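Local atomic coordinates of putative isochorismatase hydrolase (Oleispira antarctica, PDB entry 3LQY), a protein that is probably a hydrolase of the isochorismatase family, acting on a small-molecule substrate. Residues A[16-20]-A[21-25]; A[141-145]-A[146-150]; A[179-182]-A[183-187]. All coordinates share one frame; numbering follows the deposited sequence.

Contact 1 (A[16-20]-A[21-25]); sequences QNDYF and STYNG
Asn-17 lies flat over one face of the Tyr-23 ring. The amide and ring planes are only 5° apart, so this is a stacked pair. Asn-17 CB sits above the middle of the ring, 3.5 Å from the Tyr-23 centroid, and makes a CH-pi contact. The amide lies off to one side of that point. Asn-17 CG is 3.6 Å from Tyr-23 CE1. At the far end ND2 donates to the carbonyl of Asp-74, which should hold the amide from turning. The Tyr-23 ring reaches this place because its CG is anti to the backbone N (chi1 177°), which carries the ring back along the chain and over Asn-17. The 3-10 segment 17-19 and a type I beta turn from Phe-20 to Tyr-23 together fold the chain so that the two meet. Tyr-23 N donates to Phe-20 O at 2.8 Å. The 3-10 segment is closed by a bond from Phe-20 N to Asn-17 O. All of this belongs to the loop between strand 8-13 of the parallel sheet and helix 33-49, in the alpha/beta fold of the isochorismatase family. Phe-20 CB and Tyr-23 CB also touch, 4.0 Å apart. The Phe-20 ring leads away from the turn and stacks with His-79, while Thr-22 OG1 comes to its edge but is hydrogen-bonded to Glu-34. Asp-18 is bridged to Gly-25 by a water, which donates to Asp-18 OD1 at 2.6 Å and to Gly-25 O at 3.1 Å. The same OD1 accepts from Lys-27 N, and OD2 accepts from Phe-69 N.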
ATOM      1  N   GLN A  16       1.837   8.560  -0.617  1.00 46.16           N
ATOM      2  CA  GLN A  16       1.626   9.906  -1.078  1.00 46.10           C
ATOM      3  C   GLN A  16       2.202  10.924  -0.113  1.00 44.73           C
ATOM      4  O   GLN A  16       2.323  10.692   1.089  1.00 43.43           O
ATOM      5  CB  GLN A  16       0.142  10.159  -1.315  1.00 46.16           C
ATOM      6  CG  GLN A  16      -0.406   9.344  -2.467  1.00 47.23           C
ATOM      7  CD  GLN A  16      -1.902   9.267  -2.430  1.00 49.62           C
ATOM      8  OE1 GLN A  16      -2.455   8.236  -2.029  1.00 49.68           O
ATOM      9  NE2 GLN A  16      -2.574  10.321  -2.821  1.00 49.01           N
ATOM     10  N   ASN A  17       2.640  12.052  -0.686  1.00 47.30           N
ATOM     11  CA  ASN A  17       3.362  13.061   0.066  1.00 47.08           C
ATOM     12  C   ASN A  17       2.762  13.478   1.392  1.00 46.23           C
ATOM     13  O   ASN A  17       3.485  13.640   2.394  1.00 46.48           O
ATOM     14  CB  ASN A  17       3.530  14.310  -0.803  1.00 47.86           C
ATOM     15  CG  ASN A  17       4.595  14.132  -1.878  1.00 50.57           C
ATOM     16  OD1 ASN A  17       5.600  13.456  -1.665  1.00 48.30           O
ATOM     17  ND2 ASN A  17       4.370  14.728  -3.040  1.00 52.92           N
ATOM     18  N   ASP A  18       1.454  13.716   1.428  1.00 46.06           N
ATOM     19  CA  ASP A  18       0.809  14.116   2.729  1.00 45.36           C
ATOM     20  C   ASP A  18       1.056  13.218   3.940  1.00 43.49           C
ATOM     21  O   ASP A  18       0.809  13.634   5.087  1.00 44.43           O
ATOM     22  CB  ASP A  18      -0.713  14.356   2.581  1.00 44.64           C
ATOM     23  CG  ASP A  18      -1.076  15.715   1.960  1.00 48.27           C
ATOM     24  OD1 ASP A  18      -0.320  16.692   2.139  1.00 53.13           O
ATOM     25  OD2 ASP A  18      -2.123  15.811   1.258  1.00 49.34           O
ATOM     26  N   TYR A  19       1.519  12.002   3.689  1.00 42.16           N
ATOM     27  CA  TYR A  19       1.836  11.036   4.735  1.00 41.95           C
ATOM     28  C   TYR A  19       3.215  11.124   5.337  1.00 42.80           C
ATOM     29  O   TYR A  19       3.465  10.572   6.381  1.00 41.94           O
ATOM     30  CB  TYR A  19       1.609   9.596   4.228  1.00 41.26           C
ATOM     31  CG  TYR A  19       0.162   9.127   4.118  1.00 37.73           C
ATOM     32  CD1 TYR A  19      -0.843   9.721   4.861  1.00 43.62           C
ATOM     33  CD2 TYR A  19      -0.166   8.041   3.317  1.00 38.41           C
ATOM     34  CE1 TYR A  19      -2.142   9.229   4.839  1.00 43.40           C
ATOM     35  CE2 TYR A  19      -1.481   7.526   3.250  1.00 39.60           C
ATOM     36  CZ  TYR A  19      -2.466   8.151   4.016  1.00 40.71           C
ATOM     37  OH  TYR A  19      -3.748   7.679   3.941  1.00 43.46           O
ATOM     38  N   PHE A  20       4.094  11.906   4.749  1.00 43.93           N
ATOM     39  CA  PHE A  20       5.496  11.921   5.138  1.00 45.90           C
ATOM     40  C   PHE A  20       5.774  13.176   5.958  1.00 46.95           C
ATOM     41  O   PHE A  20       5.653  14.331   5.443  1.00 48.08           O
ATOM     42  CB  PHE A  20       6.339  12.015   3.865  1.00 45.98           C
ATOM     43  CG  PHE A  20       6.403  10.740   3.056  1.00 46.73           C
ATOM     44  CD1 PHE A  20       7.554   9.999   3.040  1.00 47.35           C
ATOM     45  CD2 PHE A  20       5.298  10.300   2.305  1.00 45.57           C
ATOM     46  CE1 PHE A  20       7.645   8.824   2.249  1.00 51.27           C
ATOM     47  CE2 PHE A  20       5.351   9.137   1.539  1.00 45.00           C
ATOM     48  CZ  PHE A  20       6.529   8.395   1.497  1.00 49.38           C
ATOM     49  N   SER A  21       6.236  13.020   7.183  1.00 47.61           N
ATOM     50  CA  SER A  21       6.545  14.202   7.984  1.00 50.55           C
ATOM     51  C   SER A  21       7.748  14.991   7.398  1.00 50.36           C
ATOM     52  O   SER A  21       7.864  16.196   7.657  1.00 52.91           O
ATOM     53  CB  SER A  21       6.821  13.847   9.417  1.00 53.30           C
ATOM     54  OG  SER A  21       7.893  12.935   9.482  1.00 59.59           O
ATOM     55  N   THR A  22       8.598  14.329   6.597  1.00 48.51           N
ATOM     56  CA  THR A  22       9.673  15.019   5.858  1.00 50.03           C
ATOM     57  C   THR A  22       9.155  15.829   4.674  1.00 49.45           C
ATOM     58  O   THR A  22       9.931  16.601   4.091  1.00 49.29           O
ATOM     59  CB  THR A  22      10.789  14.025   5.380  1.00 50.01           C
ATOM     60  OG1 THR A  22      10.246  13.063   4.457  1.00 51.02           O
ATOM     61  CG2 THR A  22      11.432  13.268   6.558  1.00 55.32           C
ATOM     62  N   TYR A  23       7.867  15.734   4.345  1.00 46.97           N
ATOM     63  CA  TYR A  23       7.297  16.568   3.288  1.00 47.96           C
ATOM     64  C   TYR A  23       6.714  17.858   3.812  1.00 48.58           C
ATOM     65  O   TYR A  23       5.860  17.849   4.686  1.00 49.29           O
ATOM     66  CB  TYR A  23       6.278  15.808   2.495  1.00 48.66           C
ATOM     67  CG  TYR A  23       5.587  16.598   1.420  1.00 52.48           C
ATOM     68  CD1 TYR A  23       6.198  16.834   0.178  1.00 52.11           C
ATOM     69  CD2 TYR A  23       4.307  17.097   1.630  1.00 56.60           C
ATOM     70  CE1 TYR A  23       5.524  17.488  -0.813  1.00 54.93           C
ATOM     71  CE2 TYR A  23       3.646  17.807   0.643  1.00 59.60           C
ATOM     72  CZ  TYR A  23       4.252  18.003  -0.558  1.00 57.88           C
ATOM     73  OH  TYR A  23       3.567  18.681  -1.547  1.00 67.67           O
ATOM     74  N   ASN A  24       7.246  18.982   3.301  1.00 49.71           N
ATOM     75  CA  ASN A  24       6.837  20.308   3.754  1.00 52.10           C
ATOM     76  C   ASN A  24       5.341  20.527   3.506  1.00 51.47           C
ATOM     77  O   ASN A  24       4.860  20.407   2.360  1.00 51.21           O
ATOM     78  CB  ASN A  24       7.654  21.425   3.054  1.00 52.83           C
ATOM     79  CG  ASN A  24       7.432  22.796   3.669  1.00 56.72           C
ATOM     80  OD1 ASN A  24       7.259  22.928   4.872  1.00 61.87           O
ATOM     81  ND2 ASN A  24       7.573  23.830   2.856  1.00 64.85           N
ATOM     82  N   GLY A  25       4.623  20.795   4.592  1.00 53.99           N
ATOM     83  CA  GLY A  25       3.171  21.016   4.571  1.00 52.79           C
ATOM     84  C   GLY A  25       2.323  19.741   4.559  1.00 52.68           C
ATOM     85  O   GLY A  25       1.122  19.817   4.301  1.00 52.65           O
TER
HETATM   86  O   HOH W   1       0.067  19.197   1.425  1.00 50.01           O

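Contact 2 (A[141-145]-A[146-150])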
ATOM      1  N   CYS A 141      -2.277 -13.299  -0.850  1.00 60.01           N
ATOM      2  CA  CYS A 141      -1.733 -12.012  -0.472  1.00 58.25           C
ATOM      3  C   CYS A 141      -0.545 -12.199   0.436  1.00 57.91           C
ATOM      4  O   CYS A 141      -0.518 -13.123   1.282  1.00 57.71           O
ATOM      5  CB  CYS A 141      -2.789 -11.204   0.281  1.00 55.24           C
ATOM      6  SG  CYS A 141      -4.238 -10.783  -0.681  1.00 57.40           S
ATOM      7  N   ALA A 142       0.409 -11.291   0.277  1.00 58.00           N
ATOM      8  CA  ALA A 142       1.458 -11.105   1.249  1.00 57.38           C
ATOM      9  C   ALA A 142       1.489  -9.621   1.565  1.00 55.38           C
ATOM     10  O   ALA A 142       1.064  -8.799   0.750  1.00 55.54           O
ATOM     11  CB  ALA A 142       2.790 -11.577   0.686  1.00 61.29           C
ATOM     12  N   VAL A 143       2.028  -9.290   2.730  1.00 54.50           N
ATOM     13  CA  VAL A 143       2.134  -7.927   3.186  1.00 52.37           C
ATOM     14  C   VAL A 143       3.543  -7.793   3.730  1.00 53.98           C
ATOM     15  O   VAL A 143       3.975  -8.595   4.566  1.00 54.48           O
ATOM     16  CB  VAL A 143       1.043  -7.570   4.250  1.00 51.28           C
ATOM     17  CG1 VAL A 143       1.161  -6.133   4.685  1.00 48.00           C
ATOM     18  CG2 VAL A 143      -0.369  -7.858   3.726  1.00 49.74           C
ATOM     19  N   ALA A 144       4.284  -6.798   3.196  1.00 53.15           N
ATOM     20  CA  ALA A 144       5.612  -6.553   3.683  1.00 55.86           C
ATOM     21  C   ALA A 144       5.441  -5.633   4.879  1.00 54.61           C
ATOM     22  O   ALA A 144       5.190  -4.463   4.729  1.00 52.77           O
ATOM     23  CB  ALA A 144       6.480  -5.913   2.607  1.00 57.66           C
ATOM     24  N   HIS A 145       5.602  -6.162   6.071  1.00 54.92           N
ATOM     25  CA  HIS A 145       5.158  -5.426   7.264  1.00 53.50           C
ATOM     26  C   HIS A 145       5.975  -4.171   7.551  1.00 53.68           C
ATOM     27  O   HIS A 145       5.462  -3.199   8.113  1.00 53.66           O
ATOM     28  CB  HIS A 145       5.135  -6.333   8.496  1.00 53.44           C
ATOM     29  CG  HIS A 145       6.455  -6.946   8.835  1.00 57.86           C
ATOM     30  ND1 HIS A 145       7.443  -6.267   9.514  1.00 59.63           N
ATOM     31  CD2 HIS A 145       6.936  -8.198   8.629  1.00 62.37           C
ATOM     32  CE1 HIS A 145       8.491  -7.062   9.680  1.00 63.57           C
ATOM     33  NE2 HIS A 145       8.207  -8.239   9.151  1.00 64.07           N
ATOM     34  N   ASP A 146       7.251  -4.187   7.159  1.00 55.67           N
ATOM     35  CA  ASP A 146       8.137  -3.047   7.380  1.00 55.50           C
ATOM     36  C   ASP A 146       8.070  -2.024   6.239  1.00 55.42           C
ATOM     37  O   ASP A 146       8.800  -1.025   6.270  1.00 56.28           O
ATOM     38  CB  ASP A 146       9.576  -3.500   7.686  1.00 58.49           C
ATOM     39  CG  ASP A 146      10.167  -4.410   6.620  1.00 59.99           C
ATOM     40  OD1 ASP A 146       9.456  -4.899   5.734  1.00 61.90           O
ATOM     41  OD2 ASP A 146      11.367  -4.668   6.692  1.00 67.45           O
ATOM     42  N   ALA A 147       7.197  -2.292   5.254  1.00 53.84           N
ATOM     43  CA  ALA A 147       6.906  -1.375   4.167  1.00 53.53           C
ATOM     44  C   ALA A 147       5.489  -0.802   4.240  1.00 50.50           C
ATOM     45  O   ALA A 147       4.974  -0.315   3.222  1.00 50.94           O
ATOM     46  CB  ALA A 147       7.128  -2.074   2.800  1.00 54.86           C
ATOM     47  N   CYS A 148       4.875  -0.818   5.430  1.00 48.90           N
ATOM     48  CA  CYS A 148       3.610  -0.152   5.653  1.00 45.37           C
ATOM     49  C   CYS A 148       3.731   0.814   6.853  1.00 45.41           C
ATOM     50  O   CYS A 148       4.552   0.654   7.760  1.00 47.47           O
ATOM     51  CB  CYS A 148       2.485  -1.190   5.933  1.00 45.04           C
ATOM     52  SG  CYS A 148       2.187  -2.398   4.563  1.00 46.79           S
ATOM     53  N   ALA A 149       2.818   1.752   6.933  1.00 44.34           N
ATOM     54  CA  ALA A 149       2.881   2.757   7.971  1.00 44.32           C
ATOM     55  C   ALA A 149       1.510   3.103   8.478  1.00 43.06           C
ATOM     56  O   ALA A 149       0.513   3.051   7.742  1.00 42.26           O
ATOM     57  CB  ALA A 149       3.556   4.038   7.398  1.00 45.18           C
ATOM     58  N   THR A 150       1.455   3.513   9.732  1.00 43.69           N
ATOM     59  CA  THR A 150       0.208   3.976  10.312  1.00 43.75           C
ATOM     60  C   THR A 150       0.549   5.126  11.283  1.00 44.84           C
ATOM     61  O   THR A 150       1.584   5.781  11.162  1.00 47.60           O
ATOM     62  CB  THR A 150      -0.590   2.758  10.987  1.00 43.04           C
ATOM     63  OG1 THR A 150      -1.874   3.162  11.483  1.00 45.57           O
ATOM     64  CG2 THR A 150       0.232   2.093  12.090  1.00 44.83           C
TER
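Ala-144 and Ala-147 meet in a local turn contact, at a corner in the broken strand 140-149 of the central parallel sheet. Two type I beta turns overlap here, Ala-144 to Ala-147 and His-145 to Cys-148. In the first, Ala-147 N donates to Ala-144 O at 3.0 Å. Ala-144 CB and Ala-147 CB lie 3.9 Å apart. Ala-144 O is also 3.6 Å from Cys-148 SG. Cys-148 SG packs against Val-143 CG1 at 3.9 Å. This sulfur stands beside its own backbone N (chi1 -60°), which points it back at the incoming strand. Met-170 of helix 162-173 touches both Val-143 and Cys-148, while Leu-43 and Gln-39 of helix 33-49 touch Ala-144 and Ala-147. Thus helices pack on the small apolar groups of the corner. Asp-146 is a polar residue of the corner, and its OD1 lies over one face of the His-145 ring. His-145 ND1 and Asp-146 OD1 are 4.5 Å apart, so the two groups do not make a salt bridge. Asp-146 instead accepts a hydrogen bond from Ala-183 N through OD1 and makes a weak one with Ser-182 OG through OD2. A carboxylate placed at the start of helix 183-187 is likely to have its negative charge eased by the helix end.

Contact 3 (A[179-182]-A[183-187]); sequences NVAS and ADELI
Ser-182 and Glu-185 are joined by a nearly straight hydrogen bond, from Ser-182 N to Glu-185 OE2 at 2.9 Å and 178°. The donor meets the carboxylate from above its plane. Glu-185 is extended beyond CG, and its chain runs back past Ser-182 CB. Glu-185 OE2 also lies 3.5 Å from Ala-181 CB. Ser-182 O is taken by Leu-186 N at 2.8 Å, the first i to i+4 bond of helix 183-187. Ile-187 N follows, donating to Ala-183 O. One water serves the first turn: it accepts from Asp-184 N at 2.6 Å and is hydrogen-bonded to Ser-182 OG. The Ala-183 N-H and, weakly, Ser-182 OG are served by Asp-146. Leu-186 closes the apolar side. Leu-186 CG is 4.1 Å from Ala-181 CB. Leu-186 CD2 is 4.1 Å from Asn-179 ND2, the two side chains running past each other in opposite directions. Leu-186 also touches Ala-142 and Ala-144 of the neighbouring strand. Cutting Leu-186 back to an alanine is likely to leave a gap between the helix and the sheet, with Ala-181 robbed of this apolar neighbour. Ser-182 is the N-cap, and the bond from its N-H to the Glu-185 side chain is one half of a capping box, here at the junction of edge strand 179-181 and the C-terminal helix.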
ATOM      1  N   ASN A 179       0.407 -13.857   3.944  1.00 55.25           N
ATOM      2  CA  ASN A 179       1.800 -13.989   4.392  1.00 57.82           C
ATOM      3  C   ASN A 179       2.411 -12.619   4.715  1.00 55.71           C
ATOM      4  O   ASN A 179       2.705 -11.836   3.827  1.00 57.94           O
ATOM      5  CB  ASN A 179       2.693 -14.698   3.342  1.00 61.62           C
ATOM      6  CG  ASN A 179       4.112 -14.930   3.854  1.00 65.90           C
ATOM      7  OD1 ASN A 179       4.297 -15.261   5.027  1.00 69.66           O
ATOM      8  ND2 ASN A 179       5.115 -14.767   2.981  1.00 68.61           N
ATOM      9  N   VAL A 180       2.655 -12.399   5.998  1.00 54.86           N
ATOM     10  CA  VAL A 180       3.205 -11.171   6.529  1.00 52.88           C
ATOM     11  C   VAL A 180       4.664 -11.462   6.835  1.00 57.20           C
ATOM     12  O   VAL A 180       5.007 -12.383   7.604  1.00 59.13           O
ATOM     13  CB  VAL A 180       2.452 -10.682   7.779  1.00 50.72           C
ATOM     14  CG1 VAL A 180       3.082  -9.422   8.360  1.00 48.17           C
ATOM     15  CG2 VAL A 180       0.938 -10.449   7.452  1.00 48.88           C
ATOM     16  N   ALA A 181       5.533 -10.717   6.177  1.00 58.89           N
ATOM     17  CA  ALA A 181       6.947 -10.978   6.205  1.00 63.77           C
ATOM     18  C   ALA A 181       7.690  -9.683   5.882  1.00 65.27           C
ATOM     19  O   ALA A 181       7.078  -8.702   5.440  1.00 63.84           O
ATOM     20  CB  ALA A 181       7.274 -12.041   5.176  1.00 66.88           C
ATOM     21  N   SER A 182       9.004  -9.694   6.097  1.00 68.64           N
ATOM     22  CA  SER A 182       9.868  -8.533   5.846  1.00 71.88           C
ATOM     23  C   SER A 182      10.005  -8.302   4.345  1.00 72.67           C
ATOM     24  O   SER A 182       9.922  -9.246   3.551  1.00 72.90           O
ATOM     25  CB  SER A 182      11.260  -8.814   6.466  1.00 75.49           C
ATOM     26  OG  SER A 182      12.221  -7.860   6.113  1.00 83.98           O
ATOM     27  N   ALA A 183      10.165  -7.030   3.951  1.00 67.36           N
ATOM     28  CA  ALA A 183      10.632  -6.708   2.594  1.00 66.63           C
ATOM     29  C   ALA A 183      11.793  -7.614   2.205  1.00 67.28           C
ATOM     30  O   ALA A 183      11.782  -8.242   1.138  1.00 66.23           O
ATOM     31  CB  ALA A 183      11.068  -5.222   2.495  1.00 65.76           C
ATOM     32  N   ASP A 184      12.779  -7.701   3.088  1.00 70.69           N
ATOM     33  CA  ASP A 184      13.991  -8.485   2.794  1.00 72.71           C
ATOM     34  C   ASP A 184      13.688  -9.965   2.636  1.00 73.71           C
ATOM     35  O   ASP A 184      14.239 -10.622   1.745  1.00 73.06           O
ATOM     36  CB  ASP A 184      15.069  -8.242   3.874  1.00 75.77           C
ATOM     37  CG  ASP A 184      15.792  -6.888   3.697  1.00 77.57           C
ATOM     38  OD1 ASP A 184      15.827  -6.372   2.560  1.00 81.92           O
ATOM     39  OD2 ASP A 184      16.327  -6.326   4.688  1.00 80.27           O
ATOM     40  N   GLU A 185      12.785 -10.483   3.485  1.00 74.79           N
ATOM     41  CA  GLU A 185      12.372 -11.874   3.393  1.00 76.42           C
ATOM     42  C   GLU A 185      11.617 -12.122   2.095  1.00 76.43           C
ATOM     43  O   GLU A 185      11.782 -13.157   1.465  1.00 76.23           O
ATOM     44  CB  GLU A 185      11.507 -12.254   4.598  1.00 78.35           C
ATOM     45  CG  GLU A 185      12.291 -12.251   5.912  1.00 80.68           C
ATOM     46  CD  GLU A 185      11.429 -12.366   7.148  1.00 85.59           C
ATOM     47  OE1 GLU A 185      12.002 -12.660   8.219  1.00 90.56           O
ATOM     48  OE2 GLU A 185      10.187 -12.185   7.070  1.00 84.41           O
ATOM     49  N   LEU A 186      10.798 -11.162   1.686  1.00 77.16           N
ATOM     50  CA  LEU A 186      10.032 -11.322   0.456  1.00 78.86           C
ATOM     51  C   LEU A 186      10.981 -11.166  -0.744  1.00 79.96           C
ATOM     52  O   LEU A 186      10.838 -11.849  -1.762  1.00 80.53           O
ATOM     53  CB  LEU A 186       8.863 -10.331   0.408  1.00 77.99           C
ATOM     54  CG  LEU A 186       7.665 -10.640   1.333  1.00 79.54           C
ATOM     55  CD1 LEU A 186       6.808  -9.422   1.567  1.00 77.96           C
ATOM     56  CD2 LEU A 186       6.828 -11.772   0.763  1.00 79.78           C
ATOM     57  N   ILE A 187      11.957 -10.268  -0.609  1.00 81.55           N
ATOM     58  CA  ILE A 187      12.946 -10.055  -1.669  1.00 84.19           C
ATOM     59  C   ILE A 187      13.753 -11.348  -1.880  1.00 88.90           C
ATOM     60  O   ILE A 187      13.881 -11.835  -3.025  1.00 90.53           O
ATOM     61  CB  ILE A 187      13.870  -8.847  -1.335  1.00 81.03           C
ATOM     62  CG1 ILE A 187      13.140  -7.531  -1.642  1.00 79.20           C
ATOM     63  CG2 ILE A 187      15.209  -8.922  -2.113  1.00 82.17           C
ATOM     64  CD1 ILE A 187      13.823  -6.270  -1.051  1.00 78.20           C
TER
HETATM   65  O   HOH W   2      13.028  -5.854   4.886  1.00 75.41           O

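How the contacts relate
The three contacts follow one another along the chain, and none nests in or crosses another. Contacts 1 and 2 each close a short turn; contact 3 is a helix start. Contact 1 comes first, in the loop after strand 8-13, and stands apart, its centre about 19 Å from that of contact 2 and about 25 Å from that of contact 3. Contact 2 bends strand 140-149 at the corner. Contact 3 takes the chain from edge strand 179-181 into the last helix. Contacts 2 and 3 touch directly, their centres about 9 Å apart. Val-143 N and Asn-179 O, 2.9 Å apart, join the two neighbouring strands of the parallel sheet, and the corner meets the start of helix 183-187.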